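Local coordinates for putative Phosphate (PDB 3DAO), which is probably a phosphate-ester hydrolase of the haloacid dehalogenase-like family, its substrate not established, at residues I56-C61 / H78-I83; K98-D103 / W213-Y218. All blocks are in the same frame, centred on the assembly; numbering follows the deposited sequence. Where two conformers were deposited one is given.

Contact 1 of 2, residues I56-C61 / H78-I83; sequences IIFVVC and HKLLYI
Val-60 O takes the amide of Ile-83 in a short, straight bond, N to O 2.7 Å with 171° at the hydrogen, and the CA-H of Tyr-82 also approaches this oxygen. Leu-81 bonds through both of its backbone groups: its N gives to Phe-58 O at 3.0 Å, and its O accepts from Val-60 N at 2.9 Å. Ahead of the first of these bonds, a water accepts from Phe-58 N and donates to Lys-79 O. One face of the pair carries Val-59, Cys-61, Leu-81 and Ile-83. With CG1 anti to its carbonyl carbon (chi1 -67°), Ile-83 extends CD1 back to Val-59 CG1, 3.7 Å away, while its CG2 lies 3.9 Å from Cys-61 SG. Cut back to alanine, Ile-83 would lose CG1, CG2 and CD1, which would probably open a gap beside Val-59 CG1 and Cys-61 SG and remove this residue's packing against Ala-215 and Leu-216. On the other face, Leu-80 splits its methyls, CD2 lying alongside Phe-58 CD1 at 3.8 Å and CD1 meeting Val-60 CG2 at 3.9 Å. Parallel strands 57-61 and 81-84, joined through helix 66-72, form a beta-alpha-beta unit of the Rossmann-like core of haloacid dehalogenase-type hydrolases.

Contact 2 of 2, residues K98-D103 / W213-Y218; sequences KTYPMD and WTALSY
Lys-98 lays its CB over one face of the Tyr-218 ring, 3.9 Å from the ring centroid and 15° off its normal, a CH-pi contact made by the aliphatic root of the side chain. The lysine has CG anti to the backbone N (chi1 173°), and the turn at chi2 (77°) carries CG and CD along the CD1/CE1 side of the ring while the ammonium end leads away from the helix. CD also sits over one face of the Tyr-100 ring, offset toward its rim, and the aliphatic chain thus lies between the two tyrosines. Tyr-100 points its phenol end at the same helix. Its OH comes within 3.6 Å of Tyr-218 CB, its CE2 lies 3.8 Å from Thr-214 CG2, and its CE1 is 4.3 Å from Ala-215 CB. No hydrogen bond crosses between the segments, and the fit rests on van der Waals and CH-pi packing. Further out, Thr-214 OG1 bonds to Gly-209 O, a bond that probably fixes the Thr-214 rotamer, with CG2 turned to Tyr-100. Val-90 touches Ala-215 and Tyr-218 and bonds to the backbone of Lys-98, backing both sides of the contact. The end of edge strand 96-99 and the loop that follows it pack on helix 212-222 where the chain leaves the core sheet and returns, consistent with the junction between core and cap domain in haloacid dehalogenase-type hydrolases.

From the N terminus, strand 57-61 runs through helix 66-72 into strand 81-84, and contact 1 closes this short parallel crossover. The chain then turns through strand 89-91 to edge strand 96-99, where contact 2 opens; its partner, helix 212-222, follows only after the six-stranded sheet and its helices, probably the cap domain. The two loops are thus in series, neither enclosing nor crossing the other, one local and the other spanning more than a hundred residues. Their centres lie about 15 Å apart, yet they meet directly: Ile-83 CG2 packs on Ala-215 CB at 3.7 Å. Helix 212-222 therefore ties the parallel interior of the eight-stranded sheet to its antiparallel edge.

Contact 1 of 2, residues I56-C61 / H78-I83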
ATOM      1  N   ILE A  56      12.528  11.368 -16.004  1.00 23.45           N
ATOM      2  CA  ILE A  56      12.023  10.096 -15.461  1.00 22.84           C
ATOM      3  C   ILE A  56      10.810  10.392 -14.567  1.00 21.37           C
ATOM      4  O   ILE A  56      10.801  11.354 -13.827  1.00 22.85           O
ATOM      5  CB  ILE A  56      13.132   9.333 -14.655  1.00 23.11           C
ATOM      6  CG1 ILE A  56      14.331   9.011 -15.574  1.00 24.52           C
ATOM      7  CG2 ILE A  56      12.591   8.048 -14.098  1.00 24.91           C
ATOM      8  CD1 ILE A  56      15.553   8.312 -14.924  1.00 24.86           C
ATOM      9  N   ILE A  57       9.765   9.582 -14.701  1.00 19.88           N
ATOM     10  CA  ILE A  57       8.597   9.673 -13.822  1.00 20.62           C
ATOM     11  C   ILE A  57       8.899   8.855 -12.571  1.00 18.13           C
ATOM     12  O   ILE A  57       9.333   7.710 -12.654  1.00 19.11           O
ATOM     13  CB  ILE A  57       7.328   9.147 -14.521  1.00 21.60           C
ATOM     14  CG1 ILE A  57       7.013  10.007 -15.751  1.00 20.96           C
ATOM     15  CG2 ILE A  57       6.109   9.078 -13.543  1.00 21.74           C
ATOM     16  CD1 ILE A  57       5.996   9.427 -16.619  1.00 23.92           C
ATOM     17  N   PHE A  58       8.650   9.439 -11.408  1.00 16.60           N
ATOM     18  CA  PHE A  58       8.952   8.783 -10.153  1.00 14.82           C
ATOM     19  C   PHE A  58       7.684   8.545  -9.366  1.00 14.68           C
ATOM     20  O   PHE A  58       6.882   9.449  -9.153  1.00 15.97           O
ATOM     21  CB  PHE A  58       9.959   9.558  -9.335  1.00 16.09           C
ATOM     22  CG  PHE A  58      10.671   8.735  -8.312  1.00 20.08           C
ATOM     23  CD1 PHE A  58      10.092   8.495  -7.077  1.00 19.20           C
ATOM     24  CD2 PHE A  58      11.911   8.182  -8.590  1.00 19.11           C
ATOM     25  CE1 PHE A  58      10.730   7.723  -6.141  1.00 19.85           C
ATOM     26  CE2 PHE A  58      12.554   7.407  -7.645  1.00 21.98           C
ATOM     27  CZ  PHE A  58      11.959   7.167  -6.436  1.00 18.35           C
ATOM     28  N   VAL A  59       7.522   7.288  -8.975  1.00 16.68           N
ATOM     29  CA  VAL A  59       6.309   6.845  -8.291  1.00 14.58           C
ATOM     30  C   VAL A  59       6.625   6.196  -6.955  1.00 15.68           C
ATOM     31  O   VAL A  59       7.408   5.242  -6.876  1.00 16.77           O
ATOM     32  CB  VAL A  59       5.523   5.805  -9.135  1.00 14.74           C
ATOM     33  CG1 VAL A  59       4.178   5.412  -8.447  1.00 15.68           C
ATOM     34  CG2 VAL A  59       5.307   6.225 -10.661  1.00 12.89           C
ATOM     35  N   VAL A  60       6.033   6.758  -5.917  1.00 15.21           N
ATOM     36  CA  VAL A  60       6.059   6.168  -4.575  1.00 16.78           C
ATOM     37  C   VAL A  60       4.868   5.207  -4.561  1.00 17.32           C
ATOM     38  O   VAL A  60       3.733   5.623  -4.786  1.00 16.55           O
ATOM     39  CB  VAL A  60       5.894   7.231  -3.475  1.00 19.97           C
ATOM     40  CG1 VAL A  60       5.964   6.583  -2.156  1.00 23.02           C
ATOM     41  CG2 VAL A  60       6.968   8.318  -3.582  1.00 23.91           C
ATOM     42  N   CYS A  61       5.151   3.936  -4.300  1.00 17.87           N
ATOM     43  CA  CYS A  61       4.180   2.818  -4.419  1.00 17.88           C
ATOM     44  C   CYS A  61       4.240   1.941  -3.187  1.00 19.32           C
ATOM     45  O   CYS A  61       5.133   1.088  -3.051  1.00 19.41           O
ATOM     46  CB  CYS A  61       4.540   2.029  -5.671  1.00 17.90           C
ATOM     47  SG  CYS A  61       3.361   0.702  -6.053  1.00 21.73           S
ATOM     48  N   HIS A  78       5.696  17.733  -4.653  1.00 17.00           N
ATOM     49  CA  HIS A  78       4.984  18.235  -5.832  1.00 18.05           C
ATOM     50  C   HIS A  78       5.354  17.552  -7.145  1.00 20.22           C
ATOM     51  O   HIS A  78       4.632  17.659  -8.124  1.00 21.53           O
ATOM     52  CB  HIS A  78       5.284  19.747  -5.989  1.00 18.39           C
ATOM     53  CG  HIS A  78       6.738  20.032  -6.179  1.00 17.74           C
ATOM     54  ND1 HIS A  78       7.642  19.982  -5.136  1.00 17.01           N
ATOM     55  CD2 HIS A  78       7.465  20.290  -7.296  1.00 21.22           C
ATOM     56  CE1 HIS A  78       8.855  20.234  -5.598  1.00 19.10           C
ATOM     57  NE2 HIS A  78       8.779  20.410  -6.906  1.00 16.33           N
ATOM     58  N   LYS A  79       6.471  16.845  -7.156  1.00 18.96           N
ATOM     59  CA  LYS A  79       7.014  16.310  -8.399  1.00 20.77           C
ATOM     60  C   LYS A  79       6.809  14.815  -8.570  1.00 18.04           C
ATOM     61  O   LYS A  79       7.287  14.238  -9.525  1.00 18.57           O
ATOM     62  CB  LYS A  79       8.544  16.489  -8.443  1.00 22.78           C
ATOM     63  CG  LYS A  79       9.084  17.842  -8.314  1.00 32.19           C
ATOM     64  CD  LYS A  79      10.517  17.849  -8.754  1.00 31.54           C
ATOM     65  CE  LYS A  79      10.683  18.156 -10.235  1.00 32.14           C
ATOM     66  NZ  LYS A  79      11.984  18.902 -10.383  1.00 30.49           N
ATOM     67  N   LEU A  80       6.141  14.221  -7.598  1.00 17.90           N
ATOM     68  CA  LEU A  80       5.964  12.756  -7.561  1.00 17.08           C
ATOM     69  C   LEU A  80       4.568  12.304  -7.901  1.00 18.25           C
ATOM     70  O   LEU A  80       3.620  13.099  -7.890  1.00 16.90           O
ATOM     71  CB  LEU A  80       6.297  12.211  -6.146  1.00 14.69           C
ATOM     72  CG  LEU A  80       7.649  12.563  -5.547  1.00 19.75           C
ATOM     73  CD1 LEU A  80       7.800  12.040  -4.126  1.00 19.62           C
ATOM     74  CD2 LEU A  80       8.766  11.998  -6.458  1.00 22.12           C
ATOM     75  N   LEU A  81       4.481  11.007  -8.255  1.00 16.83           N
ATOM     76  CA  LEU A  81       3.192  10.289  -8.365  1.00 17.22           C
ATOM     77  C   LEU A  81       3.107   9.318  -7.200  1.00 14.81           C
ATOM     78  O   LEU A  81       4.116   8.824  -6.692  1.00 16.36           O
ATOM     79  CB  LEU A  81       3.045   9.571  -9.676  1.00 17.91           C
ATOM     80  CG  LEU A  81       2.833  10.484 -10.886  1.00 21.69           C
ATOM     81  CD1 LEU A  81       2.835   9.639 -12.140  1.00 24.00           C
ATOM     82  CD2 LEU A  81       1.550  11.267 -10.755  1.00 26.11           C
ATOM     83  N   TYR A  82       1.884   9.109  -6.734  1.00 14.70           N
ATOM     84  CA  TYR A  82       1.632   8.321  -5.526  1.00 13.25           C
ATOM     85  C   TYR A  82       0.638   7.202  -5.706  1.00 15.45           C
ATOM     86  O   TYR A  82      -0.465   7.392  -6.216  1.00 16.07           O
ATOM     87  CB  TYR A  82       1.071   9.236  -4.426  1.00 14.81           C
ATOM     88  CG  TYR A  82       1.982  10.384  -4.078  1.00 12.23           C
ATOM     89  CD1 TYR A  82       1.977  11.548  -4.820  1.00 13.85           C
ATOM     90  CD2 TYR A  82       2.849  10.307  -3.003  1.00 12.48           C
ATOM     91  CE1 TYR A  82       2.819  12.585  -4.511  1.00 13.81           C
ATOM     92  CE2 TYR A  82       3.707  11.355  -2.691  1.00 16.72           C
ATOM     93  CZ  TYR A  82       3.694  12.481  -3.441  1.00 14.19           C
ATOM     94  OH  TYR A  82       4.569  13.521  -3.111  1.00 15.85           O
ATOM     95  N   ILE A  83       1.079   6.024  -5.290  1.00 14.44           N
ATOM     96  CA  ILE A  83       0.225   4.844  -5.199  1.00 13.98           C
ATOM     97  C   ILE A  83       0.188   4.534  -3.700  1.00 14.78           C
ATOM     98  O   ILE A  83       1.225   4.342  -3.053  1.00 15.06           O
ATOM     99  CB  ILE A  83       0.701   3.669  -6.067  1.00 14.83           C
ATOM    100  CG1 ILE A  83       0.575   4.014  -7.557  1.00 14.16           C
ATOM    101  CG2 ILE A  83      -0.139   2.389  -5.727  1.00 17.85           C
ATOM    102  CD1 ILE A  83       1.292   3.049  -8.488  1.00 16.09           C
TER
HETATM  103  O   HOH W   1       7.290  11.977 -11.041  1.00 22.81           O

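Contact 2 of 2, residues K98-D103 / W213-Y218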
ATOM      1  N   LYS A  98      -7.195   7.762  -9.887  1.00 18.90           N
ATOM      2  CA  LYS A  98      -7.923   6.506  -9.898  1.00 19.52           C
ATOM      3  C   LYS A  98      -8.019   5.915  -8.512  1.00 19.01           C
ATOM      4  O   LYS A  98      -7.024   5.863  -7.795  1.00 19.06           O
ATOM      5  CB  LYS A  98      -7.134   5.548 -10.782  1.00 20.17           C
ATOM      6  CG  LYS A  98      -7.606   4.107 -10.826  1.00 25.44           C
ATOM      7  CD  LYS A  98      -8.789   3.941 -11.676  1.00 31.43           C
ATOM      8  CE  LYS A  98      -9.026   2.481 -11.965  1.00 32.31           C
ATOM      9  NZ  LYS A  98     -10.333   2.265 -12.614  1.00 33.22           N
ATOM     10  N   THR A  99      -9.213   5.470  -8.147  1.00 19.78           N
ATOM     11  CA  THR A  99      -9.406   4.717  -6.898  1.00 19.73           C
ATOM     12  C   THR A  99     -10.016   3.364  -7.238  1.00 19.24           C
ATOM     13  O   THR A  99     -10.636   3.185  -8.285  1.00 16.48           O
ATOM     14  CB  THR A  99     -10.275   5.448  -5.887  1.00 22.68           C
ATOM     15  OG1 THR A  99     -11.618   5.490  -6.352  1.00 27.76           O
ATOM     16  CG2 THR A  99      -9.815   6.877  -5.690  1.00 21.50           C
ATOM     17  N   TYR A 100      -9.784   2.395  -6.381  1.00 16.66           N
ATOM     18  CA  TYR A 100     -10.319   1.059  -6.568  1.00 17.47           C
ATOM     19  C   TYR A 100     -11.214   0.758  -5.363  1.00 19.04           C
ATOM     20  O   TYR A 100     -10.847   0.034  -4.453  1.00 18.47           O
ATOM     21  CB  TYR A 100      -9.214   0.031  -6.694  1.00 17.62           C
ATOM     22  CG  TYR A 100      -8.300   0.232  -7.876  1.00 17.13           C
ATOM     23  CD1 TYR A 100      -7.236   1.133  -7.835  1.00 19.82           C
ATOM     24  CD2 TYR A 100      -8.499  -0.480  -9.040  1.00 17.23           C
ATOM     25  CE1 TYR A 100      -6.384   1.280  -8.931  1.00 17.37           C
ATOM     26  CE2 TYR A 100      -7.666  -0.323 -10.153  1.00 21.12           C
ATOM     27  CZ  TYR A 100      -6.618   0.560 -10.088  1.00 20.65           C
ATOM     28  OH  TYR A 100      -5.811   0.711 -11.185  1.00 20.58           O
ATOM     29  N   PRO A 101     -12.382   1.389  -5.330  1.00 19.66           N
ATOM     30  CA  PRO A 101     -13.196   1.174  -4.139  1.00 18.93           C
ATOM     31  C   PRO A 101     -14.032  -0.071  -4.190  1.00 18.91           C
ATOM     32  O   PRO A 101     -14.194  -0.679  -5.242  1.00 17.57           O
ATOM     33  CB  PRO A 101     -14.098   2.385  -4.128  1.00 19.19           C
ATOM     34  CG  PRO A 101     -14.325   2.695  -5.597  1.00 21.27           C
ATOM     35  CD  PRO A 101     -13.016   2.319  -6.282  1.00 20.67           C
HETATM   36  N   MSE A 102     -14.518  -0.457  -3.017  1.00 16.58           N
HETATM   37  CA  MSE A 102     -15.365  -1.634  -2.886  0.75 18.64           C
HETATM   38  C   MSE A 102     -16.844  -1.294  -3.040  1.00 17.03           C
HETATM   39  O   MSE A 102     -17.349  -0.278  -2.496  1.00 16.63           O
HETATM   40  CB  MSE A 102     -15.106  -2.292  -1.512  0.75 18.40           C
HETATM   41  CG  MSE A 102     -13.608  -2.461  -1.254  0.75 16.49           C
HETATM   42 SE   MSE A 102     -13.280  -3.102   0.551  0.75 15.77          SE
HETATM   43  CE  MSE A 102     -13.690  -4.966   0.204  0.75 18.65           C
ATOM     44  N   ASP A 103     -17.521  -2.120  -3.814  1.00 18.62           N
ATOM     45  CA  ASP A 103     -18.972  -1.973  -3.973  0.50 19.63           C
ATOM     46  C   ASP A 103     -19.663  -2.143  -2.628  1.00 19.31           C
ATOM     47  O   ASP A 103     -19.302  -2.996  -1.821  1.00 19.78           O
ATOM     48  CB  ASP A 103     -19.569  -2.987  -4.932  0.50 20.02           C
ATOM     49  CG  ASP A 103     -21.064  -2.790  -5.094  0.50 18.48           C
ATOM     50  OD1 ASP A 103     -21.465  -1.739  -5.628  0.50 24.01           O
ATOM     51  OD2 ASP A 103     -21.843  -3.662  -4.659  0.50 19.84           O
ATOM     52  N   TRP A 213       0.734  -3.869  -8.614  1.00 16.34           N
ATOM     53  CA  TRP A 213       0.979  -3.946 -10.075  1.00 17.10           C
ATOM     54  C   TRP A 213      -0.206  -3.432 -10.877  1.00 16.92           C
ATOM     55  O   TRP A 213      -0.048  -2.766 -11.889  1.00 21.28           O
ATOM     56  CB  TRP A 213       1.362  -5.352 -10.550  1.00 17.43           C
ATOM     57  CG  TRP A 213       1.634  -5.335 -12.014  1.00 18.11           C
ATOM     58  CD1 TRP A 213       0.847  -5.858 -12.992  1.00 23.94           C
ATOM     59  CD2 TRP A 213       2.699  -4.643 -12.686  1.00 18.62           C
ATOM     60  NE1 TRP A 213       1.386  -5.590 -14.239  1.00 25.53           N
ATOM     61  CE2 TRP A 213       2.531  -4.859 -14.075  1.00 23.72           C
ATOM     62  CE3 TRP A 213       3.798  -3.913 -12.253  1.00 18.06           C
ATOM     63  CZ2 TRP A 213       3.404  -4.341 -15.017  1.00 26.46           C
ATOM     64  CZ3 TRP A 213       4.685  -3.399 -13.219  1.00 24.08           C
ATOM     65  CH2 TRP A 213       4.478  -3.616 -14.560  1.00 25.07           C
ATOM     66  N   THR A 214      -1.407  -3.704 -10.410  1.00 16.60           N
ATOM     67  CA  THR A 214      -2.605  -3.173 -11.079  1.00 17.80           C
ATOM     68  C   THR A 214      -2.560  -1.649 -11.165  1.00 17.53           C
ATOM     69  O   THR A 214      -2.756  -1.019 -12.233  1.00 17.61           O
ATOM     70  CB  THR A 214      -3.915  -3.618 -10.371  1.00 18.17           C
ATOM     71  OG1 THR A 214      -4.013  -5.044 -10.452  1.00 18.78           O
ATOM     72  CG2 THR A 214      -5.161  -3.011 -11.059  1.00 19.55           C
ATOM     73  N   ALA A 215      -2.279  -1.062 -10.011  1.00 16.21           N
ATOM     74  CA  ALA A 215      -2.231   0.386  -9.888  1.00 15.46           C
ATOM     75  C   ALA A 215      -1.065   0.943 -10.702  1.00 16.27           C
ATOM     76  O   ALA A 215      -1.202   1.967 -11.351  1.00 17.23           O
ATOM     77  CB  ALA A 215      -2.096   0.844  -8.424  1.00 15.11           C
ATOM     78  N   LEU A 216       0.071   0.273 -10.633  1.00 14.58           N
ATOM     79  CA  LEU A 216       1.245   0.744 -11.374  1.00 16.60           C
ATOM     80  C   LEU A 216       1.003   0.643 -12.861  1.00 17.59           C
ATOM     81  O   LEU A 216       1.373   1.516 -13.629  1.00 18.81           O
ATOM     82  CB  LEU A 216       2.521   0.026 -10.933  1.00 16.73           C
ATOM     83  CG  LEU A 216       3.836   0.591 -11.436  1.00 23.06           C
ATOM     84  CD1 LEU A 216       3.945   2.038 -11.031  1.00 20.31           C
ATOM     85  CD2 LEU A 216       5.040  -0.239 -10.931  1.00 19.45           C
ATOM     86  N   SER A 217       0.327  -0.421 -13.273  1.00 19.84           N
ATOM     87  CA  SER A 217       0.007  -0.629 -14.684  1.00 21.87           C
ATOM     88  C   SER A 217      -0.883   0.482 -15.223  1.00 22.86           C
ATOM     89  O   SER A 217      -0.774   0.886 -16.380  1.00 23.19           O
ATOM     90  CB  SER A 217      -0.682  -1.979 -14.886  1.00 22.97           C
ATOM     91  OG  SER A 217       0.201  -3.019 -14.559  1.00 28.62           O
ATOM     92  N   TYR A 218      -1.753   0.974 -14.353  1.00 22.89           N
ATOM     93  CA  TYR A 218      -2.639   2.079 -14.672  1.00 22.38           C
ATOM     94  C   TYR A 218      -1.827   3.306 -15.095  1.00 22.20           C
ATOM     95  O   TYR A 218      -2.126   3.971 -16.126  1.00 20.88           O
ATOM     96  CB  TYR A 218      -3.583   2.412 -13.505  1.00 22.78           C
ATOM     97  CG  TYR A 218      -4.244   3.730 -13.677  1.00 21.06           C
ATOM     98  CD1 TYR A 218      -5.431   3.848 -14.398  1.00 26.79           C
ATOM     99  CD2 TYR A 218      -3.652   4.895 -13.201  1.00 23.34           C
ATOM    100  CE1 TYR A 218      -6.007   5.077 -14.584  1.00 25.68           C
ATOM    101  CE2 TYR A 218      -4.217   6.112 -13.389  1.00 25.78           C
ATOM    102  CZ  TYR A 218      -5.392   6.208 -14.094  1.00 23.92           C
ATOM    103  OH  TYR A 218      -5.930   7.443 -14.270  1.00 33.14           O
TER